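PDB 3EEY: putative rRNA methylase from Clostridium thermocellum ATCC 27405, which probably transfers methyl groups from S-adenosylmethionine, which it binds, with ribosomal RNA as the likely substrate. Local coordinates for the interface of chains A and B. Coordinates in Å, arbitrary orientation; residue numbers count along the deposited sequence, not the author numbering. Chains: chain A/B, Putative rRNA methylase.

The interface of chains A and B. Residues chain A 5-6, 11, 170-172; chain B 166-168.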
loop_
_atom_site.group_PDB
_atom_site.type_symbol
_atom_site.label_atom_id
_atom_site.label_comp_id
_atom_site.label_asym_id
_atom_site.label_seq_id
_atom_site.Cartn_x
_atom_site.Cartn_y
_atom_site.Cartn_z
ATOM N N ILE A 5 10.717 -2.850 -0.441
ATOM C CA ILE A 5 9.478 -2.117 -0.679
ATOM C C ILE A 5 9.751 -0.959 -1.647
ATOM O O ILE A 5 10.639 -0.131 -1.410
ATOM C CB ILE A 5 8.868 -1.608 0.656
ATOM C CG1 ILE A 5 8.204 -2.768 1.407
ATOM C CG2 ILE A 5 7.876 -0.479 0.403
ATOM C CD1 ILE A 5 7.746 -2.414 2.780
ATOM N N LYS A 6 9.004 -0.928 -2.751
ATOM C CA LYS A 6 9.209 0.068 -3.802
ATOM C C LYS A 6 8.559 1.387 -3.452
ATOM O O LYS A 6 7.627 1.440 -2.646
ATOM C CB LYS A 6 8.657 -0.429 -5.140
ATOM C CG LYS A 6 9.383 -1.622 -5.701
ATOM C CD LYS A 6 8.791 -2.081 -7.015
ATOM C CE LYS A 6 9.329 -3.467 -7.370
ATOM N NZ LYS A 6 8.659 -4.076 -8.549
ATOM N N GLN A 11 5.510 1.054 -7.319
ATOM C CA GLN A 11 4.318 0.342 -6.866
ATOM C C GLN A 11 3.113 0.480 -7.803
ATOM O O GLN A 11 2.344 -0.476 -7.957
ATOM C CB GLN A 11 3.943 0.783 -5.456
ATOM C CG GLN A 11 4.817 0.192 -4.372
ATOM C CD GLN A 11 4.217 0.343 -3.008
ATOM O OE1 GLN A 11 3.078 -0.070 -2.759
ATOM N NE2 GLN A 11 4.978 0.936 -2.102
ATOM N N THR A 170 -1.070 5.006 -0.254
ATOM C CA THR A 170 0.199 4.485 0.205
ATOM C C THR A 170 1.150 5.672 0.375
ATOM O O THR A 170 1.236 6.529 -0.495
ATOM C CB THR A 170 0.755 3.421 -0.779
ATOM O OG1 THR A 170 -0.185 2.344 -0.890
ATOM C CG2 THR A 170 2.077 2.857 -0.297
ATOM N N ASP A 171 1.850 5.708 1.503
ATOM C CA ASP A 171 2.526 6.898 1.970
ATOM C C ASP A 171 3.776 6.494 2.748
ATOM O O ASP A 171 3.722 5.603 3.584
ATOM C CB ASP A 171 1.570 7.670 2.886
ATOM C CG ASP A 171 1.921 9.138 3.012
ATOM O OD1 ASP A 171 2.918 9.589 2.399
ATOM O OD2 ASP A 171 1.184 9.843 3.735
ATOM N N PHE A 172 4.895 7.157 2.461
ATOM C CA PHE A 172 6.141 6.941 3.186
ATOM C C PHE A 172 6.334 8.045 4.202
ATOM O O PHE A 172 6.715 9.156 3.862
ATOM C CB PHE A 172 7.315 6.818 2.219
ATOM C CG PHE A 172 7.144 5.687 1.243
ATOM C CD1 PHE A 172 7.483 4.382 1.601
ATOM C CD2 PHE A 172 6.588 5.917 -0.015
ATOM C CE1 PHE A 172 7.298 3.313 0.703
ATOM C CE2 PHE A 172 6.383 4.855 -0.914
ATOM C CZ PHE A 172 6.741 3.565 -0.553
ATOM N N ILE B 166 12.647 2.123 5.859
ATOM C CA ILE B 166 11.492 2.562 5.080
ATOM C C ILE B 166 10.233 2.353 5.930
ATOM O O ILE B 166 9.929 1.234 6.319
ATOM C CB ILE B 166 11.322 1.741 3.773
ATOM C CG1 ILE B 166 12.544 1.865 2.858
ATOM C CG2 ILE B 166 10.058 2.168 3.012
ATOM C CD1 ILE B 166 12.480 0.930 1.651
ATOM N N VAL B 167 9.509 3.426 6.223
ATOM C CA VAL B 167 8.224 3.308 6.925
ATOM C C VAL B 167 7.086 3.665 5.966
ATOM O O VAL B 167 6.956 4.803 5.535
ATOM C CB VAL B 167 8.192 4.145 8.210
ATOM C CG1 VAL B 167 6.877 3.951 8.955
ATOM C CG2 VAL B 167 9.366 3.751 9.112
ATOM N N GLN B 168 6.287 2.658 5.618
ATOM C CA GLN B 168 5.206 2.799 4.646
ATOM C C GLN B 168 3.848 2.678 5.316
ATOM O O GLN B 168 3.573 1.698 5.993
ATOM C CB GLN B 168 5.332 1.710 3.575
ATOM C CG GLN B 168 4.417 1.884 2.386
ATOM C CD GLN B 168 4.173 0.598 1.641
ATOM O OE1 GLN B 168 4.726 0.380 0.572
ATOM N NE2 GLN B 168 3.348 -0.267 2.202
#
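Strand 165-172 of chain A runs antiparallel to its own copy, strand 165-172 of chain B, with A:Phe172 and B:Gln168 as bridge partners, while the N-terminal loop and helix 8-19 of chain A meet the side chain that B:Gln168 sends across. The strands therefore join edge to edge, and the two-fold axis repeats the patch with the chains exchanged. This pairing may or may not be the dimer present in solution. B:Gln168 buries 69 Å² here. With CG anti to the backbone N (chi1 -170°) and the chain extended beyond it, this residue reaches across the side chains of the chain A strand to A:Gln11 in the first turn of helix 8-19. There the side-chain oxygen OE1 of B:Gln168 accepts a hydrogen bond from the amide nitrogen NE2 of A:Gln11 at 2.7 Å. The two glutamines approach from opposite directions, their amide planes turned 38° apart, and the donor is tilted from the carbonyl plane of B:Gln168. A:Gln11 NE2 also donates to the backbone O of A:Lys6 at 2.8 Å, a straighter bond lying close to its amide plane. Together these bonds employ the amide nitrogen twice and should hold the A:Gln11 amide in one rotation, so the N-terminal loop of chain A probably helps position the donor for chain B. Carbon packing flanks the reaching chain. A:Phe172 lies alongside B:Gln168, pointing the same way, its ring edge atom CE1 3.6 Å from CG of the glutamine. CD1 of A:Phe172 meets the methyl CG2 of B:Ile166 at 3.7 Å. With OG1 of A:Thr170 beside the backbone N (chi1 -60°), the methyl CG2 takes the position opposite that N and meets the amide carbon CD of B:Gln168 at 3.6 Å. A:Ile5 closes over the end of the glutamine, and its CG2, which also lies in plane at the edge of the A:Phe172 ring, comes within 3.3 Å of B:Gln168 OE1.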